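Local coordinates for protein Ifi204 (Mus musculus domesticus, PDB 5YZW) that recognises DNA through its HIN domain and probably serves as an interferon-inducible DNA sensor in innate immunity, at residues L125-K129 against C160-L166; K165-F171 against H187-I193; R132-Y138 against E148-Y152; P106-F112 against G141-M147. All coordinates share one frame; numbering follows the deposited sequence.

Interaction 1: residues L125-K129 against C160-L166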
# COMPACT_ATOMS: atom_id res chain seq x y z
N LEU A 125 5.67 -7.06 13.28
CA LEU A 125 6.31 -6.68 14.54
C LEU A 125 7.80 -6.49 14.31
O LEU A 125 8.45 -7.33 13.68
CB LEU A 125 6.09 -7.75 15.61
CG LEU A 125 4.67 -7.90 16.16
CD1 LEU A 125 3.89 -8.97 15.40
CD2 LEU A 125 4.71 -8.22 17.66
N VAL A 126 8.34 -5.39 14.82
CA VAL A 126 9.76 -5.08 14.72
C VAL A 126 10.47 -5.62 15.96
O VAL A 126 9.96 -5.50 17.07
CB VAL A 126 9.99 -3.57 14.57
CG1 VAL A 126 11.43 -3.28 14.16
CG2 VAL A 126 8.99 -2.98 13.57
N ASN A 127 11.65 -6.20 15.77
CA ASN A 127 12.41 -6.76 16.88
C ASN A 127 13.81 -6.20 17.02
O ASN A 127 14.45 -6.42 18.06
CB ASN A 127 12.47 -8.29 16.78
CG ASN A 127 13.12 -8.77 15.49
OD1 ASN A 127 14.18 -8.29 15.09
ND2 ASN A 127 12.48 -9.74 14.83
N LYS A 128 14.33 -5.49 16.02
CA LYS A 128 15.64 -4.87 16.11
C LYS A 128 15.68 -3.65 15.22
O LYS A 128 15.01 -3.60 14.18
CB LYS A 128 16.76 -5.86 15.72
CG LYS A 128 18.16 -5.29 15.90
CD LYS A 128 19.23 -6.16 15.24
CE LYS A 128 19.11 -7.62 15.65
NZ LYS A 128 20.45 -8.22 15.97
N LYS A 129 16.43 -2.64 15.65
CA LYS A 129 16.65 -1.43 14.87
C LYS A 129 18.14 -1.12 14.86
O LYS A 129 18.79 -1.16 15.91
CB LYS A 129 15.86 -0.24 15.44
CG LYS A 129 16.18 1.11 14.82
CD LYS A 129 15.25 2.20 15.38
CE LYS A 129 15.73 3.60 15.02
NZ LYS A 129 14.77 4.68 15.39
N CYS A 160 10.20 4.98 15.16
CA CYS A 160 9.89 3.57 15.36
C CYS A 160 11.06 2.92 16.07
O CYS A 160 12.20 3.03 15.62
CB CYS A 160 9.62 2.86 14.04
SG CYS A 160 9.19 1.12 14.25
N GLU A 161 10.77 2.26 17.18
CA GLU A 161 11.76 1.49 17.91
C GLU A 161 11.27 0.06 18.09
O GLU A 161 10.09 -0.23 17.87
CB GLU A 161 12.08 2.15 19.26
CG GLU A 161 12.40 3.64 19.13
CD GLU A 161 13.88 3.90 18.89
OE1 GLU A 161 14.71 3.10 19.37
OE2 GLU A 161 14.23 4.89 18.21
N PRO A 162 12.18 -0.88 18.41
CA PRO A 162 11.76 -2.27 18.60
C PRO A 162 10.62 -2.40 19.60
O PRO A 162 10.53 -1.63 20.56
CB PRO A 162 13.04 -2.95 19.12
CG PRO A 162 14.14 -2.18 18.47
CD PRO A 162 13.65 -0.74 18.42
N GLY A 163 9.74 -3.36 19.36
CA GLY A 163 8.50 -3.48 20.09
C GLY A 163 7.31 -2.80 19.44
O GLY A 163 6.17 -3.07 19.83
N SER A 164 7.55 -1.93 18.46
CA SER A 164 6.46 -1.31 17.73
C SER A 164 5.98 -2.24 16.60
O SER A 164 6.72 -3.11 16.12
CB SER A 164 6.89 0.04 17.16
OG SER A 164 7.25 0.93 18.19
N LYS A 165 4.73 -2.05 16.20
CA LYS A 165 4.16 -2.76 15.06
C LYS A 165 4.09 -1.81 13.87
O LYS A 165 3.62 -0.67 13.99
CB LYS A 165 2.78 -3.33 15.37
CG LYS A 165 2.55 -4.70 14.73
CD LYS A 165 1.09 -5.10 14.76
CE LYS A 165 0.86 -6.43 14.06
NZ LYS A 165 -0.59 -6.71 13.90
N LEU A 166 4.55 -2.29 12.72
CA LEU A 166 4.79 -1.47 11.54
C LEU A 166 3.82 -1.85 10.43
O LEU A 166 3.75 -3.02 10.03
CB LEU A 166 6.22 -1.66 11.06
CG LEU A 166 7.14 -0.47 11.28
CD1 LEU A 166 8.44 -0.75 10.55
CD2 LEU A 166 6.47 0.78 10.78

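Interaction 2: residues K165-F171 against H187-I193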
# COMPACT_ATOMS: atom_id res chain seq x y z
N LYS A 165 4.73 -2.05 16.20
CA LYS A 165 4.16 -2.76 15.06
C LYS A 165 4.09 -1.81 13.87
O LYS A 165 3.62 -0.67 13.99
CB LYS A 165 2.78 -3.33 15.37
CG LYS A 165 2.55 -4.70 14.73
CD LYS A 165 1.09 -5.10 14.76
CE LYS A 165 0.86 -6.43 14.06
NZ LYS A 165 -0.59 -6.71 13.90
N LEU A 166 4.55 -2.29 12.72
CA LEU A 166 4.79 -1.47 11.54
C LEU A 166 3.82 -1.85 10.43
O LEU A 166 3.75 -3.02 10.03
CB LEU A 166 6.22 -1.66 11.06
CG LEU A 166 7.14 -0.47 11.28
CD1 LEU A 166 8.44 -0.75 10.55
CD2 LEU A 166 6.47 0.78 10.78
N ARG A 167 3.10 -0.86 9.92
CA ARG A 167 2.25 -1.04 8.75
C ARG A 167 3.02 -0.55 7.53
O ARG A 167 3.36 0.63 7.44
CB ARG A 167 0.93 -0.29 8.89
CG ARG A 167 0.12 -0.19 7.59
CD ARG A 167 -1.21 0.49 7.85
NE ARG A 167 -2.04 -0.33 8.73
CZ ARG A 167 -2.83 0.16 9.69
NH1 ARG A 167 -2.90 1.47 9.90
NH2 ARG A 167 -3.55 -0.66 10.44
N LEU A 168 3.34 -1.47 6.62
CA LEU A 168 4.11 -1.18 5.42
C LEU A 168 3.19 -1.21 4.22
O LEU A 168 2.42 -2.16 4.04
CB LEU A 168 5.24 -2.19 5.21
CG LEU A 168 6.14 -2.56 6.38
CD1 LEU A 168 6.90 -3.84 6.06
CD2 LEU A 168 7.09 -1.42 6.64
N VAL A 169 3.28 -0.19 3.37
CA VAL A 169 2.49 -0.14 2.14
C VAL A 169 3.43 0.09 0.97
O VAL A 169 4.20 1.07 0.97
CB VAL A 169 1.41 0.94 2.19
CG1 VAL A 169 0.64 0.93 0.88
CG2 VAL A 169 0.51 0.73 3.40
N CYS A 170 3.39 -0.81 -0.01
CA CYS A 170 4.13 -0.67 -1.26
C CYS A 170 5.64 -0.60 -1.00
O CYS A 170 6.30 0.36 -1.39
CB CYS A 170 3.65 0.55 -2.04
SG CYS A 170 4.30 0.63 -3.74
N PHE A 171 6.16 -1.63 -0.34
CA PHE A 171 7.60 -1.88 -0.24
C PHE A 171 8.03 -2.93 -1.27
O PHE A 171 7.26 -3.81 -1.63
CB PHE A 171 7.97 -2.35 1.16
CG PHE A 171 8.14 -1.25 2.14
CD1 PHE A 171 7.10 -0.39 2.42
CD2 PHE A 171 9.36 -1.08 2.81
CE1 PHE A 171 7.26 0.64 3.33
CE2 PHE A 171 9.52 -0.05 3.70
CZ PHE A 171 8.47 0.82 3.97
N HIS A 187 7.07 5.25 -3.87
CA HIS A 187 5.66 5.35 -3.46
C HIS A 187 5.39 4.68 -2.12
O HIS A 187 4.22 4.49 -1.77
CB HIS A 187 4.73 4.77 -4.52
CG HIS A 187 4.78 5.48 -5.84
ND1 HIS A 187 4.44 4.88 -7.03
CD2 HIS A 187 5.14 6.75 -6.14
CE1 HIS A 187 4.61 5.74 -8.02
NE2 HIS A 187 5.04 6.88 -7.51
N SER A 188 6.43 4.32 -1.38
CA SER A 188 6.22 3.62 -0.12
C SER A 188 5.58 4.51 0.92
O SER A 188 5.70 5.75 0.91
CB SER A 188 7.54 3.07 0.47
OG SER A 188 8.18 2.17 -0.41
N TYR A 189 4.93 3.85 1.86
CA TYR A 189 4.34 4.52 3.01
C TYR A 189 4.45 3.57 4.19
O TYR A 189 4.36 2.35 4.03
CB TYR A 189 2.85 4.91 2.75
CG TYR A 189 2.17 5.43 4.00
CD1 TYR A 189 2.28 6.77 4.37
CD2 TYR A 189 1.43 4.59 4.81
CE1 TYR A 189 1.67 7.25 5.54
CE2 TYR A 189 0.81 5.05 5.97
CZ TYR A 189 0.94 6.38 6.34
OH TYR A 189 0.31 6.82 7.49
N MET A 190 4.63 4.14 5.37
CA MET A 190 4.64 3.31 6.56
C MET A 190 4.20 4.15 7.74
O MET A 190 4.35 5.37 7.75
CB MET A 190 6.04 2.71 6.82
CG MET A 190 7.14 3.75 6.95
SD MET A 190 8.80 3.02 7.18
CE MET A 190 8.35 1.47 7.90
N GLN A 191 3.64 3.47 8.75
CA GLN A 191 3.34 4.11 10.02
C GLN A 191 3.34 3.03 11.10
O GLN A 191 3.11 1.85 10.82
CB GLN A 191 2.00 4.84 9.99
CG GLN A 191 0.84 4.00 10.44
CD GLN A 191 -0.50 4.55 9.99
OE1 GLN A 191 -1.36 3.81 9.52
NE2 GLN A 191 -0.69 5.86 10.15
N VAL A 192 3.63 3.45 12.34
CA VAL A 192 3.55 2.54 13.47
C VAL A 192 2.12 2.54 14.00
O VAL A 192 1.40 3.53 13.88
CB VAL A 192 4.56 2.93 14.58
CG1 VAL A 192 5.92 3.29 13.98
CG2 VAL A 192 4.03 4.08 15.40
N ILE A 193 1.71 1.42 14.58
CA ILE A 193 0.37 1.31 15.16
C ILE A 193 0.41 1.36 16.69
O ILE A 193 -0.56 1.75 17.34
CB ILE A 193 -0.33 0.03 14.68
CG1 ILE A 193 -0.05 -0.21 13.20
CG2 ILE A 193 -1.83 0.12 14.93
CD1 ILE A 193 -0.32 -1.63 12.74

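Interaction 3: residues R132-Y138 against E148-Y152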
# COMPACT_ATOMS: atom_id res chain seq x y z
N ARG A 132 22.91 2.84 9.70
CA ARG A 132 24.23 2.96 9.14
C ARG A 132 24.25 3.63 7.80
O ARG A 132 23.68 3.16 6.85
CB ARG A 132 25.01 1.64 9.12
CG ARG A 132 24.28 0.37 8.69
CD ARG A 132 25.18 -0.87 8.74
NE ARG A 132 24.58 -2.01 8.06
CZ ARG A 132 23.83 -2.93 8.67
NH1 ARG A 132 23.59 -2.84 9.96
NH2 ARG A 132 23.31 -3.94 7.99
N ASN A 133 24.93 4.75 7.73
CA ASN A 133 25.07 5.51 6.49
C ASN A 133 23.72 5.92 5.92
O ASN A 133 23.42 5.67 4.75
CB ASN A 133 25.89 4.73 5.45
CG ASN A 133 27.26 4.34 5.97
OD1 ASN A 133 27.37 3.50 6.86
ND2 ASN A 133 28.30 4.94 5.41
N LYS A 134 22.91 6.58 6.75
CA LYS A 134 21.62 7.18 6.39
C LYS A 134 20.52 6.13 6.18
O LYS A 134 19.33 6.46 6.16
CB LYS A 134 21.74 8.08 5.14
CG LYS A 134 23.11 8.77 4.92
CD LYS A 134 23.23 9.46 3.55
CE LYS A 134 23.38 8.46 2.39
NZ LYS A 134 24.32 7.34 2.62
N PHE A 135 20.84 4.85 6.12
CA PHE A 135 19.80 3.85 5.97
C PHE A 135 19.43 3.43 7.33
O PHE A 135 20.19 3.62 8.21
CB PHE A 135 20.35 2.61 5.27
CG PHE A 135 20.67 2.83 3.85
CD1 PHE A 135 21.75 3.55 3.49
CD2 PHE A 135 19.87 2.34 2.88
CE1 PHE A 135 22.05 3.78 2.19
CE2 PHE A 135 20.14 2.56 1.58
CZ PHE A 135 21.24 3.28 1.23
N ILE A 136 18.26 2.83 7.49
CA ILE A 136 17.81 2.27 8.75
C ILE A 136 17.18 0.91 8.51
O ILE A 136 16.30 0.75 7.66
CB ILE A 136 16.86 3.23 9.50
CG1 ILE A 136 16.13 2.50 10.61
CG2 ILE A 136 15.89 3.85 8.54
CD1 ILE A 136 15.55 3.45 11.57
N TYR A 137 17.66 -0.08 9.26
CA TYR A 137 17.36 -1.49 9.05
C TYR A 137 16.50 -1.97 10.21
O TYR A 137 16.94 -1.95 11.36
CB TYR A 137 18.64 -2.32 8.96
CG TYR A 137 19.59 -1.91 7.85
CD1 TYR A 137 20.47 -0.84 8.01
CD2 TYR A 137 19.61 -2.59 6.63
CE1 TYR A 137 21.33 -0.45 6.99
CE2 TYR A 137 20.47 -2.22 5.61
CZ TYR A 137 21.33 -1.15 5.79
OH TYR A 137 22.19 -0.78 4.77
N TYR A 138 15.28 -2.40 9.91
CA TYR A 138 14.36 -2.93 10.91
C TYR A 138 14.29 -4.45 10.75
O TYR A 138 13.81 -4.94 9.72
CB TYR A 138 12.97 -2.32 10.77
CG TYR A 138 12.87 -0.85 11.11
CD1 TYR A 138 12.78 -0.44 12.43
CD2 TYR A 138 12.80 0.12 10.11
CE1 TYR A 138 12.67 0.90 12.76
CE2 TYR A 138 12.67 1.46 10.43
CZ TYR A 138 12.61 1.84 11.76
OH TYR A 138 12.49 3.17 12.11
N GLU A 148 14.57 -8.23 6.99
CA GLU A 148 14.91 -6.84 7.24
C GLU A 148 14.01 -5.94 6.42
O GLU A 148 13.73 -6.22 5.25
CB GLU A 148 16.37 -6.54 6.86
CG GLU A 148 17.42 -7.02 7.80
CD GLU A 148 18.80 -6.60 7.33
OE1 GLU A 148 18.98 -6.40 6.10
OE2 GLU A 148 19.71 -6.46 8.17
N VAL A 149 13.55 -4.85 7.02
CA VAL A 149 12.97 -3.74 6.28
C VAL A 149 14.05 -2.67 6.15
O VAL A 149 14.59 -2.20 7.15
CB VAL A 149 11.72 -3.19 6.97
CG1 VAL A 149 11.15 -2.01 6.18
CG2 VAL A 149 10.67 -4.28 7.13
N VAL A 150 14.39 -2.31 4.92
CA VAL A 150 15.42 -1.31 4.66
C VAL A 150 14.73 -0.00 4.33
O VAL A 150 13.98 0.09 3.34
CB VAL A 150 16.36 -1.76 3.53
CG1 VAL A 150 17.47 -0.73 3.33
CG2 VAL A 150 16.97 -3.11 3.87
N VAL A 151 14.96 1.01 5.15
CA VAL A 151 14.36 2.32 4.98
C VAL A 151 15.46 3.33 4.69
O VAL A 151 16.48 3.38 5.39
CB VAL A 151 13.53 2.72 6.21
CG1 VAL A 151 12.93 4.11 6.02
CG2 VAL A 151 12.41 1.70 6.42
N TYR A 152 15.25 4.14 3.66
CA TYR A 152 16.12 5.24 3.31
C TYR A 152 15.28 6.46 2.94
O TYR A 152 14.19 6.32 2.37
CB TYR A 152 17.02 4.87 2.13
CG TYR A 152 18.00 5.95 1.77
CD1 TYR A 152 19.17 6.11 2.50
CD2 TYR A 152 17.75 6.81 0.71
CE1 TYR A 152 20.08 7.09 2.18
CE2 TYR A 152 18.65 7.80 0.38
CZ TYR A 152 19.81 7.94 1.12
OH TYR A 152 20.72 8.92 0.81

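Interaction 4: residues P106-F112 against G141-M147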
# COMPACT_ATOMS: atom_id res chain seq x y z
N PRO A 106 0.84 -10.87 4.27
CA PRO A 106 1.50 -12.10 3.84
C PRO A 106 2.44 -12.62 4.92
O PRO A 106 3.13 -11.84 5.59
CB PRO A 106 2.26 -11.69 2.58
CG PRO A 106 1.85 -10.28 2.27
CD PRO A 106 1.28 -9.69 3.51
N LYS A 107 2.47 -13.94 5.11
CA LYS A 107 3.43 -14.51 6.05
C LYS A 107 4.84 -14.43 5.46
O LYS A 107 5.04 -14.57 4.24
CB LYS A 107 3.06 -15.95 6.41
CG LYS A 107 1.71 -16.07 7.12
CD LYS A 107 1.83 -16.64 8.52
CE LYS A 107 0.75 -16.09 9.46
NZ LYS A 107 0.70 -16.82 10.76
N ILE A 108 5.82 -14.19 6.32
CA ILE A 108 7.20 -13.99 5.87
C ILE A 108 7.67 -15.17 5.04
O ILE A 108 8.30 -15.00 3.99
CB ILE A 108 8.11 -13.72 7.08
CG1 ILE A 108 7.77 -12.35 7.69
CG2 ILE A 108 9.59 -13.83 6.70
CD1 ILE A 108 8.86 -11.77 8.55
N SER A 109 7.36 -16.40 5.48
CA SER A 109 7.76 -17.58 4.72
C SER A 109 7.17 -17.55 3.32
O SER A 109 7.82 -17.99 2.37
CB SER A 109 7.33 -18.86 5.45
OG SER A 109 5.95 -18.85 5.74
N TYR A 110 5.95 -17.03 3.19
CA TYR A 110 5.33 -16.95 1.87
C TYR A 110 6.03 -15.93 0.98
O TYR A 110 6.08 -16.11 -0.24
CB TYR A 110 3.85 -16.61 2.01
CG TYR A 110 3.15 -16.41 0.69
CD1 TYR A 110 2.78 -17.50 -0.09
CD2 TYR A 110 2.85 -15.15 0.23
CE1 TYR A 110 2.14 -17.32 -1.30
CE2 TYR A 110 2.21 -14.96 -0.98
CZ TYR A 110 1.86 -16.05 -1.74
OH TYR A 110 1.21 -15.87 -2.95
N LEU A 111 6.57 -14.86 1.58
CA LEU A 111 7.31 -13.88 0.80
C LEU A 111 8.57 -14.49 0.20
O LEU A 111 9.00 -14.07 -0.88
CB LEU A 111 7.66 -12.68 1.66
CG LEU A 111 6.51 -11.77 2.05
CD1 LEU A 111 7.05 -10.49 2.66
CD2 LEU A 111 5.65 -11.46 0.83
N PHE A 112 9.17 -15.47 0.88
CA PHE A 112 10.39 -16.09 0.36
C PHE A 112 10.14 -16.81 -0.96
O PHE A 112 11.06 -16.96 -1.76
CB PHE A 112 10.97 -17.06 1.39
CG PHE A 112 11.42 -16.41 2.66
CD1 PHE A 112 11.73 -15.06 2.69
CD2 PHE A 112 11.56 -17.15 3.83
CE1 PHE A 112 12.16 -14.45 3.86
CE2 PHE A 112 12.00 -16.54 5.00
CZ PHE A 112 12.29 -15.20 5.02
N GLY A 141 9.71 -9.93 12.03
CA GLY A 141 9.46 -11.36 12.02
C GLY A 141 8.01 -11.70 12.31
O GLY A 141 7.20 -10.84 12.67
N ASP A 142 7.70 -12.98 12.12
CA ASP A 142 6.43 -13.56 12.51
C ASP A 142 6.68 -15.02 12.89
O ASP A 142 7.83 -15.45 13.04
CB ASP A 142 5.38 -13.39 11.40
CG ASP A 142 5.76 -14.06 10.08
OD1 ASP A 142 6.64 -14.95 10.08
OD2 ASP A 142 5.21 -13.67 9.02
N ASP A 143 5.61 -15.79 13.03
CA ASP A 143 5.68 -17.21 13.38
C ASP A 143 6.14 -18.09 12.22
O ASP A 143 5.96 -19.31 12.28
CB ASP A 143 4.33 -17.69 13.90
CG ASP A 143 3.18 -17.31 12.98
OD1 ASP A 143 3.31 -16.30 12.25
OD2 ASP A 143 2.15 -18.02 12.97
N THR A 144 6.70 -17.49 11.16
CA THR A 144 7.21 -18.24 10.02
C THR A 144 8.63 -17.87 9.61
O THR A 144 9.26 -18.65 8.89
CB THR A 144 6.30 -18.07 8.79
OG1 THR A 144 6.11 -16.68 8.50
CG2 THR A 144 4.95 -18.73 9.03
N GLY A 145 9.16 -16.71 10.02
CA GLY A 145 10.50 -16.33 9.63
C GLY A 145 10.82 -14.91 10.03
O GLY A 145 10.06 -14.26 10.76
N LYS A 146 11.96 -14.43 9.53
CA LYS A 146 12.49 -13.11 9.86
C LYS A 146 13.10 -12.49 8.62
O LYS A 146 13.60 -13.20 7.74
CB LYS A 146 13.56 -13.19 10.98
CG LYS A 146 13.05 -13.69 12.33
CD LYS A 146 13.68 -15.05 12.69
CE LYS A 146 13.00 -15.68 13.89
NZ LYS A 146 13.87 -16.66 14.60
N MET A 147 13.05 -11.16 8.53
CA MET A 147 13.69 -10.44 7.44
C MET A 147 13.94 -9.00 7.88
O MET A 147 13.60 -8.60 8.99
CB MET A 147 12.84 -10.49 6.15
CG MET A 147 11.36 -10.15 6.34
SD MET A 147 10.31 -10.26 4.85
CE MET A 147 11.48 -10.02 3.53

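Interaction 1: residues L125-K129 against C160-L166
The ammonium group of Lys129 reaches from its strand across to two oxygens of the loop that precedes strand 165-169. Lys129 NZ gives a hydrogen bond to the backbone O of Cys160 (3.1 Å) and a salt bridge to OE2 of Glu161 (2.9 Å). With CG anti to the backbone N (chi1 172°) and the chain extended beyond, the side chain spends its full length on this reach. Glu161 sets out away from the strand but bends at its second torsion, and NZ meets OE2 from above the carboxylate plane. Nearer the backbone, Lys129 CB lies 3.7 Å from Pro162 CD. A methionine in place of Lys129 would probably leave the Glu161 carboxylate without its charge partner and Cys160 O without this donor.

The backbones are joined by two nearly straight hydrogen bonds, Val126 N to Ser164 O and Gly163 N to Val126 O, each 3.1 Å. They and the non-hydrogen-bonded pair Leu125-Lys165 set strand 165-169 beside strand 119-132, the long first strand of the second OB fold; Asn127 and Lys128 form a classic bulge opposite Gly139. Gly163 sits in a type II turn from Glu161 to Ser164, at a positive phi (94°) where a side chain would jam against the preceding carbonyl. Glu161 O closes that turn, accepting from N and OG of Ser164. Val126 CG2 packs on Leu166 CD1 (3.8 Å) and Cys160 SG, with Tyr138 alongside. From Pro162 back to Cys160, pairing gives way to the proline contact and an ion pair, so the join there probably depends on the lysine's charge.

Interaction 2: residues K165-F171 against H187-I193
The Phe171 ring has Ser188 OG over the rim of one face and Leu168 CD2 over the rim of the other; Tyr189 O lies at its edge, 3.4 Å from CE1. Met190 SD is also at the edge, 3.9 Å from Phe171 CZ, a Met-aromatic contact. Over one face of the Arg167 guanidinium lies CD1 of the poorly ordered Ile193, while Gln191 OE1 accepts from NH1 near the edge (2.8 Å), its amide turned 71° from the guanidinium plane. The Tyr189 ring offers its edge to Val169 CG2, and its hydroxyl reaches the first OB fold, bonding to Glu20.

These residues flank an antiparallel pair in the second OB fold, where strand 189-192 runs beside strand 165-169. Arg167 pairs with Gln191 and Val169 with Tyr189 by two backbone hydrogen bonds each. On the face of Leu166, Leu168 and Met190, Met190 CE is squeezed between Leu168 CD2 (3.4 Å) and Leu166 CD1 (3.5 Å); a chi3 of -25° swings it there.

Arg167 NH2 also forms a salt bridge with Glu123. A leucine at Arg167 would probably leave Glu123 without this positive partner and free the Gln191 amide to turn. Ser188 OG accepts a hydrogen bond from Val185 N.

Interaction 3: residues R132-Y138 against E148-Y152
Ile136 and Val151 face each other with both backbone groups used: Ile136 N binds Val151 O (2.8 Å) and Val151 N returns the bond to Ile136 O (2.9 Å). Two residues along, Tyr138 and Val149 repeat the exchange, Val149 N to Tyr138 O being the shorter bond at 2.7 Å. Between these hydrogen-bonded pairs, Tyr137 and Val150 form a non-hydrogen-bonded pair whose backbones bond outward, Tyr137 to Thr130 and Val150 to Leu182 and Ser184. Tyr152 N is satisfied by Ser184 OG.

At the type I' turn from Arg132 to Phe135, Lys134 curls back so that NZ donates to Asn133 O (2.9 Å) from above the carbonyl plane. Its bent chain puts CE at the edge of the Tyr152 ring. That ring crosses the Phe135 ring obliquely, planes 37° apart, with Tyr152 CD1 over the centre of the phenylalanine. Arg132 NH2 lies over the centre of the Tyr137 ring; Glu148 OE2, 4.4 Å from Arg132 NH2, is beyond a salt bridge, though its charge probably still favours the arginine. On the other face of the hairpin, Ile136 CG2 meets Val151 CB at 3.5 Å, and Val151 CG2 touches the edge of Tyr138.

This hairpin lies between two further strands: 119-132 runs antiparallel beside 135-142, and 180-183 runs parallel beside 145-151.

Interaction 4: residues P106-F112 against G141-M147
Ile108 lies against one face of the hairpin formed by strands 135-142 and 145-151, its branches spread over Gly141, Asp142, Gly145 and Met147. From CB, beside the Asp142 carboxylate, a chi1 of -68° sets CG1 next to the backbone N, over that carboxylate, and turns CG2 toward Gly145. Ile108 CG1 slides past the aspartate in the opposite direction, 3.2 Å from Asp142 OD2. CG2 lies against Gly145 C and Lys146 N. At the tip, Ile108 CD1 lies 3.5 Å from both Gly141 CA and Gly145 O and 3.7 Å from Met147 CG. A CB on Gly145 would probably be tight against Ile108 CG2 and the Phe112 ring.

The same aspartate holds the start of helix 108-112. Asp142 OD2 accepts from Ile108 N through its syn lone pair (2.8 Å, N-H...O 168°), and Thr144 OG1 accepts from Ser109 N; both donors belong to the first turn, directly after Lys107 at the N-cap. Asp142 OD1 meanwhile accepts from Thr144 N, making an Asx turn at the hairpin's end. The helix start would be expected to favour the charged carboxylate. This short helix lies in the connection between the two OB folds, just before strand 119-132, and packs on the second, where Pro106 O bonds to Tyr124 OH.

Lys107 NZ adds a salt bridge to Asp143, its hydrogen bonds to both carboxylate oxygens weak. Leu111 CD1 meets Met147 SD at 3.9 Å. Phe112 has Ile108 O over the centre of one ring face and Lys146 O at its edge; its ring also meets that of Trp180.

All four contacts lie in the sheet of the second OB fold or against it, with centres 12 to 19 Å apart; interaction 2 also faces the first fold. Interactions 1 and 2 share Lys165 and Leu166, since strand 165-169 lies between strands 119-132 and 189-192. Interactions 3 and 4 use the same hairpin, 135-142 with 145-151, at opposite ends. Along the chain, interaction 3 falls wholly between the segments of interaction 1, interaction 4 alternates with both, and interaction 2 comes last. Tyr138 packs on Val126, and Met190 and Phe171 on Val151 and Val149, so contacts 1, 2 and 3 meet in one core. Interaction 4 sets helix 108-112, in the connection between the folds, against the hairpin's turn end.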